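Local coordinates for flagellar hook associated protein type 3 FlgL (Legionella pneumophila subsp. pneumophila, PDB 5YTI), which probably serves as a structural protein of the bacterial flagellum, at the junction between hook and filament, at residues Asn57-Phe62 and Asn360-Ile365; Arg74-Ile79 and Ser343-Arg348; Gly191-Arg196 and Asn270-Val275. All coordinates share one frame; numbering follows the deposited sequence.

In the fold
From the N terminus, helix 49-96 supplies Asn57-Phe62 and then Arg74-Ile79. Further on, Gly191-Arg196 leads into strand 193-197, and interaction 3 closes when Asn270-Val275, leading into strand 272-277, packs against it. Helix 316-374 then returns alongside helix 49-96. It closes interaction 2 at Ser343-Arg348 and interaction 1 at Asn360-Ile365. The loops are nested: interaction 3 inside interaction 2, and interaction 2 inside interaction 1. Interactions 1 and 2 join the same two helices, with centres about 25 Å apart. Interaction 3 joins two beta sheets on the other side of the chain's centre, and its centre is about 33 Å from that of interaction 2.

Interaction 1: residues Asn57-Phe62 and Asn360-Ile365; sequences NNIELF and NDYLDI
The carbonyl oxygen of Tyr362 accepts a hydrogen bond from Ser366 OG, and Ile59 CD1 lies 3.6 Å from the same Tyr362 O. This touch joins helix 49-96 to helix 316-374, which run in roughly opposite directions here. Such pairing of the N-terminal and C-terminal helices is a feature of the flagellin family. The backbones come closest at Ile59 and Leu363, whose CA atoms are 7.5 Å apart.

Ile59 makes the contact from one side. Its CG1 is anti to the carbonyl carbon (chi1 -68°), and chi2 is fully extended. The chain therefore reaches out from its helix and puts CD1 against the opposite backbone, between two apolar side chains. On one of these, Tyr362 CD2 is 4.0 Å from Ile59 CD1. Ile59 CG1 follows at 4.1 Å from Tyr362 CD2, so the ring meets two atoms of the isoleucine. On the other, Leu363 CD1 is 4.1 Å from Ile59 CD1. Leu363 places its CG anti to the backbone N (chi1 -180°), which carries CG toward helix 49-96 and leaves CD1 beside the isoleucine methyl.

Ile59 is buried, while Tyr362 and Leu363 are partly open to solvent. The pair of segments buries 168 Å² in all. A loop also packs here: Thr169 touches the side chains of both Tyr362 and Phe62. One turn along from Asn58, Phe62 N donates to Asn58 O at 2.9 Å. The same Asn58 O lies 3.4 Å above the plane of the Phe62 ring, displaced toward its rim.

Interaction 2: residues Arg74-Ile79 and Ser343-Arg348; sequences RLEEGI and SDLGAR
Leu345 points its CB from helix 316-374 toward Glu76 and Glu77 of helix 49-96. With chi1 at -163°, CG is anti to the backbone N and the branch reaches across. Its CD1 meets both acids: Glu76 OE1 is 3.5 Å from Leu345 CD1, and Glu77 OE1 is 3.9 Å from it. Leu345 CD2 meets Glu77 alone, 4.1 Å from Glu77 CB and 4.0 Å from Glu77 OE1.

This is packing between the long N-terminal and C-terminal helices of the flagellin-type helical region. Leucine methyls rest here on carboxylate oxygens and aliphatic carbon.

The two acids arrive differently. Glu76 is extended beyond CG, whereas Glu77 bends at chi2 (55°), which brings OE1 back toward the leucine methyls. Glu76 is buried, with Met135 and Phe136 touching its side chain. Its OE1 lies close to Asp177 OD1, a like charge that may raise the proton affinity of either group. Arg348 NH2 is 5.1 Å from Glu76 OE1 and may ease this. That NH2 forms salt bridges to Asp177 and, at 2.9 Å, to Asp344 OD2. At the start of its segment, Ser343 OG is hydrogen-bonded to Asn223 ND2 of the second subunit.

Interaction 3: residues Gly191-Arg196 and Asn270-Val275; sequences GRFAIR and NGMEMV
The Phe193 ring carries the selenium of Met272, a selenomethionine, over one face. Met272 SE lies 4.2 Å from the centroid of the Phe193 ring, 23° off the ring normal, and is displaced toward the rim. This is a Met-aromatic contact. At the ring edge, near its plane, the backbone O of Glu273 is 4.0 Å from Phe193 CZ.

The methionine chain and the phenylalanine lie alongside each other and point in opposite directions. Met272 CG is 3.5 Å from Phe193 CE1, and Met272 CE lies 3.8 Å from Phe193 CD1. A chi1 of 55° sets Phe193 CG between the backbone N and the carbonyl carbon, and from there the ring lies beside the Met272 chain. Two residues further along each strand, a second pair meets: Ile195 CD1 is 4.3 Å from Met274 SE. All four of these residues are buried.

The strands belong to different antiparallel sheets, packed face to face through these side chains. Their short axes approach to 10.4 Å and differ by 33° in direction, so they run in broadly the same direction.

Strand 193-197 is an outer strand of its sheet within the chain, beside strand 285-290, whose Ile288 touches Phe193, Ile195 and Met274. Strand 272-277 lies between strands 207-213 and 266-269. Val213 and Val208 of strand 207-213 pack on Phe193 and Ile195, and Gln326 of helix 316-374 accepts a hydrogen bond from Ile195 N.

Interaction 1: residues Asn57-Phe62 and Asn360-Ile365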
loop_
_atom_site.group_PDB
_atom_site.type_symbol
_atom_site.label_atom_id
_atom_site.label_comp_id
_atom_site.label_asym_id
_atom_site.label_seq_id
_atom_site.Cartn_x
_atom_site.Cartn_y
_atom_site.Cartn_z
ATOM N N ASN A 57 -14.101 -40.723 7.264
ATOM C CA ASN A 57 -15.012 -39.629 7.628
ATOM C C ASN A 57 -14.283 -38.279 7.522
ATOM O O ASN A 57 -14.859 -37.274 7.068
ATOM C CB ASN A 57 -15.596 -39.803 9.034
ATOM C CG ASN A 57 -16.660 -40.879 9.100
ATOM O OD1 ASN A 57 -17.491 -40.978 8.204
ATOM N ND2 ASN A 57 -16.646 -41.684 10.172
ATOM N N ASN A 58 -13.015 -38.253 7.931
ATOM C CA ASN A 58 -12.180 -37.049 7.750
ATOM C C ASN A 58 -12.040 -36.681 6.247
ATOM O O ASN A 58 -12.239 -35.518 5.870
ATOM C CB ASN A 58 -10.795 -37.209 8.434
ATOM C CG ASN A 58 -10.867 -37.038 9.942
ATOM O OD1 ASN A 58 -11.576 -36.166 10.429
ATOM N ND2 ASN A 58 -10.149 -37.867 10.685
ATOM N N ILE A 59 -11.736 -37.679 5.409
ATOM C CA ILE A 59 -11.551 -37.485 3.970
ATOM C C ILE A 59 -12.775 -36.896 3.268
ATOM O O ILE A 59 -12.638 -36.076 2.367
ATOM C CB ILE A 59 -11.184 -38.795 3.259
ATOM C CG1 ILE A 59 -9.791 -39.242 3.675
ATOM C CG2 ILE A 59 -11.231 -38.608 1.748
ATOM C CD1 ILE A 59 -9.340 -40.530 3.010
ATOM N N GLU A 60 -13.973 -37.313 3.659
ATOM C CA GLU A 60 -15.187 -36.786 3.034
ATOM C C GLU A 60 -15.315 -35.296 3.307
ATOM O O GLU A 60 -15.799 -34.540 2.454
ATOM C CB GLU A 60 -16.421 -37.538 3.544
ATOM C CG GLU A 60 -16.478 -38.978 3.054
ATOM C CD GLU A 60 -17.296 -39.879 3.948
ATOM O OE1 GLU A 60 -17.784 -39.408 4.999
ATOM O OE2 GLU A 60 -17.435 -41.069 3.603
ATOM N N LEU A 61 -14.873 -34.894 4.498
ATOM C CA LEU A 61 -14.916 -33.509 4.936
ATOM C C LEU A 61 -13.853 -32.667 4.205
ATOM O O LEU A 61 -14.107 -31.507 3.802
ATOM C CB LEU A 61 -14.693 -33.447 6.455
ATOM C CG LEU A 61 -14.604 -32.040 7.052
ATOM C CD1 LEU A 61 -15.951 -31.336 6.937
ATOM C CD2 LEU A 61 -14.103 -32.069 8.491
ATOM N N PHE A 62 -12.663 -33.258 4.065
ATOM C CA PHE A 62 -11.553 -32.641 3.345
ATOM C C PHE A 62 -11.930 -32.420 1.858
ATOM O O PHE A 62 -11.723 -31.325 1.328
ATOM C CB PHE A 62 -10.249 -33.484 3.469
ATOM C CG PHE A 62 -9.615 -33.522 4.869
ATOM C CD1 PHE A 62 -10.031 -32.672 5.909
ATOM C CD2 PHE A 62 -8.548 -34.399 5.125
ATOM C CE1 PHE A 62 -9.428 -32.729 7.167
ATOM C CE2 PHE A 62 -7.952 -34.454 6.376
ATOM C CZ PHE A 62 -8.394 -33.622 7.398
ATOM N N ASN A 360 -7.588 -38.417 -3.274
ATOM C CA ASN A 360 -7.941 -39.666 -3.937
ATOM C C ASN A 360 -6.771 -40.673 -3.785
ATOM O O ASN A 360 -6.987 -41.864 -3.960
ATOM C CB ASN A 360 -8.391 -39.464 -5.416
ATOM C CG ASN A 360 -9.908 -39.169 -5.564
ATOM O OD1 ASN A 360 -10.770 -39.795 -4.913
ATOM N ND2 ASN A 360 -10.233 -38.217 -6.451
ATOM N N ASP A 361 -5.555 -40.206 -3.456
ATOM C CA ASP A 361 -4.385 -41.105 -3.172
ATOM C C ASP A 361 -4.497 -41.739 -1.766
ATOM O O ASP A 361 -4.168 -42.918 -1.568
ATOM C CB ASP A 361 -3.019 -40.359 -3.252
ATOM C CG ASP A 361 -2.451 -40.221 -4.682
ATOM O OD1 ASP A 361 -2.784 -41.027 -5.569
ATOM O OD2 ASP A 361 -1.635 -39.292 -4.907
ATOM N N TYR A 362 -4.961 -40.924 -0.809
ATOM C CA TYR A 362 -5.104 -41.258 0.626
ATOM C C TYR A 362 -6.382 -42.079 0.905
ATOM O O TYR A 362 -6.558 -42.621 1.993
ATOM C CB TYR A 362 -5.099 -39.942 1.443
ATOM C CG TYR A 362 -5.003 -40.031 2.972
ATOM C CD1 TYR A 362 -4.188 -40.979 3.603
ATOM C CD2 TYR A 362 -5.694 -39.120 3.789
ATOM C CE1 TYR A 362 -4.098 -41.041 4.992
ATOM C CE2 TYR A 362 -5.603 -39.174 5.174
ATOM C CZ TYR A 362 -4.803 -40.133 5.767
ATOM O OH TYR A 362 -4.705 -40.190 7.133
ATOM N N LEU A 363 -7.273 -42.156 -0.080
ATOM C CA LEU A 363 -8.452 -43.026 -0.029
ATOM C C LEU A 363 -8.168 -44.337 -0.769
ATOM O O LEU A 363 -8.453 -45.422 -0.266
ATOM C CB LEU A 363 -9.622 -42.306 -0.692
ATOM C CG LEU A 363 -10.986 -42.976 -0.773
ATOM C CD1 LEU A 363 -11.701 -42.805 0.552
ATOM C CD2 LEU A 363 -11.783 -42.363 -1.926
ATOM N N ASP A 364 -7.607 -44.231 -1.974
ATOM C CA ASP A 364 -7.178 -45.406 -2.712
ATOM C C ASP A 364 -6.301 -46.243 -1.738
ATOM O O ASP A 364 -6.363 -47.480 -1.769
ATOM C CB ASP A 364 -6.429 -45.050 -4.029
ATOM C CG ASP A 364 -7.367 -44.551 -5.213
ATOM O OD1 ASP A 364 -8.609 -44.403 -5.092
ATOM O OD2 ASP A 364 -6.820 -44.282 -6.310
ATOM N N ILE A 365 -5.528 -45.579 -0.857
ATOM C CA ILE A 365 -4.730 -46.282 0.182
ATOM C C ILE A 365 -5.550 -46.848 1.346
ATOM O O ILE A 365 -5.243 -47.921 1.848
ATOM C CB ILE A 365 -3.622 -45.390 0.798
ATOM C CG1 ILE A 365 -2.493 -45.171 -0.216
ATOM C CG2 ILE A 365 -3.049 -46.026 2.072
ATOM C CD1 ILE A 365 -1.196 -44.634 0.373
#

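Interaction 2: residues Arg74-Ile79 and Ser343-Arg348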
loop_
_atom_site.group_PDB
_atom_site.type_symbol
_atom_site.label_atom_id
_atom_site.label_comp_id
_atom_site.label_asym_id
_atom_site.label_seq_id
_atom_site.Cartn_x
_atom_site.Cartn_y
_atom_site.Cartn_z
ATOM N N ARG A 74 -13.436 -19.399 -7.334
ATOM C CA ARG A 74 -13.720 -19.110 -8.738
ATOM C C ARG A 74 -14.828 -18.045 -8.913
ATOM O O ARG A 74 -14.741 -17.207 -9.819
ATOM C CB ARG A 74 -14.056 -20.396 -9.496
ATOM C CG ARG A 74 -12.828 -21.255 -9.799
ATOM C CD ARG A 74 -13.123 -22.405 -10.770
ATOM N NE ARG A 74 -12.268 -23.569 -10.511
ATOM C CZ ARG A 74 -11.054 -23.769 -11.025
ATOM N NH1 ARG A 74 -10.360 -24.862 -10.690
ATOM N NH2 ARG A 74 -10.529 -22.888 -11.867
ATOM N N LEU A 75 -15.845 -18.068 -8.046
ATOM C CA LEU A 75 -16.856 -17.008 -8.002
ATOM C C LEU A 75 -16.172 -15.654 -7.729
ATOM O O LEU A 75 -16.455 -14.646 -8.391
ATOM C CB LEU A 75 -17.900 -17.316 -6.924
ATOM C CG LEU A 75 -19.359 -16.943 -7.193
ATOM C CD1 LEU A 75 -19.856 -17.664 -8.433
ATOM C CD2 LEU A 75 -20.236 -17.299 -5.996
ATOM N N GLU A 76 -15.250 -15.663 -6.766
ATOM C CA GLU A 76 -14.424 -14.504 -6.413
ATOM C C GLU A 76 -13.431 -14.091 -7.535
ATOM O O GLU A 76 -13.150 -12.922 -7.695
ATOM C CB GLU A 76 -13.670 -14.783 -5.103
ATOM C CG GLU A 76 -13.063 -13.542 -4.469
ATOM C CD GLU A 76 -11.891 -13.819 -3.531
ATOM O OE1 GLU A 76 -10.831 -13.186 -3.715
ATOM O OE2 GLU A 76 -12.030 -14.643 -2.597
ATOM N N GLU A 77 -12.885 -15.032 -8.299
ATOM C CA GLU A 77 -12.008 -14.662 -9.397
ATOM C C GLU A 77 -12.811 -13.774 -10.336
ATOM O O GLU A 77 -12.316 -12.761 -10.802
ATOM C CB GLU A 77 -11.443 -15.907 -10.111
ATOM C CG GLU A 77 -10.610 -15.644 -11.376
ATOM C CD GLU A 77 -9.414 -14.673 -11.187
ATOM O OE1 GLU A 77 -8.640 -14.785 -10.212
ATOM O OE2 GLU A 77 -9.218 -13.791 -12.048
ATOM N N GLY A 78 -14.079 -14.120 -10.553
ATOM C CA GLY A 78 -14.928 -13.447 -11.556
ATOM C C GLY A 78 -15.398 -12.052 -11.185
ATOM O O GLY A 78 -15.608 -11.204 -12.063
ATOM N N ILE A 79 -15.576 -11.830 -9.882
ATOM C CA ILE A 79 -15.873 -10.508 -9.350
ATOM C C ILE A 79 -14.633 -9.615 -9.421
ATOM O O ILE A 79 -14.705 -8.498 -9.928
ATOM C CB ILE A 79 -16.404 -10.583 -7.908
ATOM C CG1 ILE A 79 -17.779 -11.285 -7.888
ATOM C CG2 ILE A 79 -16.481 -9.191 -7.286
ATOM C CD1 ILE A 79 -18.887 -10.562 -8.642
ATOM N N SER A 343 -3.387 -13.174 -8.500
ATOM C CA SER A 343 -2.283 -14.133 -8.540
ATOM C C SER A 343 -2.335 -14.986 -7.268
ATOM O O SER A 343 -2.175 -16.188 -7.360
ATOM C CB SER A 343 -0.919 -13.447 -8.726
ATOM O OG SER A 343 -0.834 -12.799 -10.000
ATOM N N ASP A 344 -2.600 -14.368 -6.107
ATOM C CA ASP A 344 -2.694 -15.093 -4.828
ATOM C C ASP A 344 -3.759 -16.206 -4.873
ATOM O O ASP A 344 -3.580 -17.305 -4.343
ATOM C CB ASP A 344 -3.031 -14.147 -3.660
ATOM C CG ASP A 344 -2.795 -14.798 -2.292
ATOM O OD1 ASP A 344 -1.604 -14.972 -1.938
ATOM O OD2 ASP A 344 -3.761 -15.137 -1.566
ATOM N N LEU A 345 -4.873 -15.862 -5.500
ATOM C CA LEU A 345 -6.049 -16.684 -5.607
ATOM C C LEU A 345 -5.724 -17.862 -6.545
ATOM O O LEU A 345 -5.989 -18.989 -6.212
ATOM C CB LEU A 345 -7.151 -15.788 -6.159
ATOM C CG LEU A 345 -8.617 -16.144 -6.082
ATOM C CD1 LEU A 345 -9.445 -14.904 -6.389
ATOM C CD2 LEU A 345 -8.908 -17.221 -7.100
ATOM N N GLY A 346 -5.108 -17.603 -7.692
ATOM C CA GLY A 346 -4.569 -18.661 -8.560
ATOM C C GLY A 346 -3.694 -19.672 -7.844
ATOM O O GLY A 346 -3.883 -20.875 -7.982
ATOM N N ALA A 347 -2.747 -19.189 -7.056
ATOM C CA ALA A 347 -1.852 -20.068 -6.304
ATOM C C ALA A 347 -2.654 -21.046 -5.444
ATOM O O ALA A 347 -2.323 -22.233 -5.355
ATOM C CB ALA A 347 -0.905 -19.251 -5.430
ATOM N N ARG A 348 -3.710 -20.535 -4.821
ATOM C CA ARG A 348 -4.563 -21.328 -3.957
ATOM C C ARG A 348 -5.344 -22.370 -4.738
ATOM O O ARG A 348 -5.455 -23.516 -4.332
ATOM C CB ARG A 348 -5.508 -20.422 -3.181
ATOM C CG ARG A 348 -4.832 -19.754 -2.004
ATOM C CD ARG A 348 -5.797 -18.867 -1.274
ATOM N NE ARG A 348 -5.786 -17.510 -1.779
ATOM C CZ ARG A 348 -6.709 -16.589 -1.500
ATOM N NH1 ARG A 348 -7.757 -16.855 -0.730
ATOM N NH2 ARG A 348 -6.594 -15.375 -2.023
#

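Interaction 3: residues Gly191-Arg196 and Asn270-Val275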
loop_
_atom_site.group_PDB
_atom_site.type_symbol
_atom_site.label_atom_id
_atom_site.label_comp_id
_atom_site.label_asym_id
_atom_site.label_seq_id
_atom_site.Cartn_x
_atom_site.Cartn_y
_atom_site.Cartn_z
ATOM N N GLY A 191 2.990 5.603 -5.344
ATOM C CA GLY A 191 3.116 4.449 -4.490
ATOM C C GLY A 191 3.996 4.725 -3.304
ATOM O O GLY A 191 3.902 4.050 -2.274
ATOM N N ARG A 192 4.862 5.716 -3.446
ATOM C CA ARG A 192 5.787 6.088 -2.385
ATOM C C ARG A 192 5.616 7.552 -1.971
ATOM O O ARG A 192 5.631 7.866 -0.761
ATOM C CB ARG A 192 7.226 5.819 -2.841
ATOM C CG ARG A 192 7.509 4.348 -3.087
ATOM C CD ARG A 192 7.436 3.533 -1.793
ATOM N NE ARG A 192 8.489 3.913 -0.847
ATOM C CZ ARG A 192 9.766 3.575 -0.984
ATOM N NH1 ARG A 192 10.648 3.958 -0.079
ATOM N NH2 ARG A 192 10.158 2.845 -2.022
ATOM N N PHE A 193 5.455 8.444 -2.965
ATOM C CA PHE A 193 5.091 9.853 -2.676
ATOM C C PHE A 193 4.017 10.482 -3.580
ATOM O O PHE A 193 3.870 10.158 -4.778
ATOM C CB PHE A 193 6.326 10.765 -2.607
ATOM C CG PHE A 193 7.191 10.710 -3.828
ATOM C CD1 PHE A 193 8.224 9.777 -3.930
ATOM C CD2 PHE A 193 6.976 11.573 -4.879
ATOM C CE1 PHE A 193 9.023 9.710 -5.070
ATOM C CE2 PHE A 193 7.768 11.503 -6.017
ATOM C CZ PHE A 193 8.798 10.579 -6.109
ATOM N N ALA A 194 3.270 11.402 -2.971
ATOM C CA ALA A 194 2.154 12.051 -3.634
ATOM C C ALA A 194 2.375 13.548 -3.735
ATOM O O ALA A 194 3.103 14.117 -2.931
ATOM C CB ALA A 194 0.869 11.750 -2.895
ATOM N N ILE A 195 1.743 14.169 -4.732
ATOM C CA ILE A 195 1.930 15.586 -5.040
ATOM C C ILE A 195 0.617 16.319 -5.330
ATOM O O ILE A 195 -0.082 16.022 -6.307
ATOM C CB ILE A 195 2.821 15.744 -6.248
ATOM C CG1 ILE A 195 4.133 15.027 -6.001
ATOM C CG2 ILE A 195 3.047 17.211 -6.533
ATOM C CD1 ILE A 195 4.972 14.909 -7.246
ATOM N N ARG A 196 0.320 17.296 -4.481
ATOM C CA ARG A 196 -0.912 18.057 -4.508
ATOM C C ARG A 196 -0.482 19.522 -4.644
ATOM O O ARG A 196 0.689 19.821 -4.478
ATOM C CB ARG A 196 -1.693 17.817 -3.178
ATOM C CG ARG A 196 -1.800 16.364 -2.696
ATOM N N ASN A 270 16.732 13.778 -1.942
ATOM C CA ASN A 270 16.616 12.646 -1.022
ATOM C C ASN A 270 16.010 11.409 -1.679
ATOM O O ASN A 270 14.898 10.996 -1.366
ATOM C CB ASN A 270 15.794 13.053 0.194
ATOM C CG ASN A 270 16.500 14.022 1.082
ATOM O OD1 ASN A 270 17.712 14.218 0.985
ATOM N ND2 ASN A 270 15.746 14.606 2.000
ATOM N N GLY A 271 16.739 10.858 -2.625
ATOM C CA GLY A 271 16.316 9.643 -3.301
ATOM C C GLY A 271 15.179 9.703 -4.297
ATOM O O GLY A 271 14.816 8.670 -4.826
HETATM N N MSE A 272 14.605 10.873 -4.564
HETATM C CA MSE A 272 13.408 10.960 -5.430
HETATM C C MSE A 272 13.697 11.816 -6.632
HETATM O O MSE A 272 14.509 12.730 -6.538
HETATM C CB MSE A 272 12.200 11.563 -4.694
HETATM C CG MSE A 272 11.827 10.879 -3.380
HETATM SE SE MSE A 272 10.820 12.113 -2.210
HETATM C CE MSE A 272 10.307 10.795 -0.874
ATOM N N GLU A 273 13.045 11.528 -7.768
ATOM C CA GLU A 273 13.124 12.375 -8.975
ATOM C C GLU A 273 11.711 12.710 -9.475
ATOM O O GLU A 273 10.790 11.917 -9.300
ATOM C CB GLU A 273 13.960 11.691 -10.087
ATOM C CG GLU A 273 15.484 11.741 -9.851
ATOM C CD GLU A 273 16.333 11.108 -10.956
ATOM O OE1 GLU A 273 15.815 10.882 -12.091
ATOM O OE2 GLU A 273 17.543 10.858 -10.684
HETATM N N MSE A 274 11.543 13.893 -10.069
HETATM C CA MSE A 274 10.273 14.323 -10.676
HETATM C C MSE A 274 10.538 15.377 -11.721
HETATM O O MSE A 274 11.647 15.896 -11.814
HETATM C CB MSE A 274 9.256 14.807 -9.637
HETATM C CG MSE A 274 9.516 16.123 -8.877
HETATM SE SE MSE A 274 9.099 15.893 -6.937
HETATM C CE MSE A 274 10.794 15.004 -6.490
ATOM N N VAL A 275 9.547 15.690 -12.555
ATOM C CA VAL A 275 9.787 16.599 -13.678
ATOM C C VAL A 275 8.690 17.633 -13.773
ATOM O O VAL A 275 7.511 17.269 -13.823
ATOM C CB VAL A 275 9.888 15.814 -15.001
ATOM C CG1 VAL A 275 9.763 16.730 -16.216
ATOM C CG2 VAL A 275 11.201 15.044 -15.047
#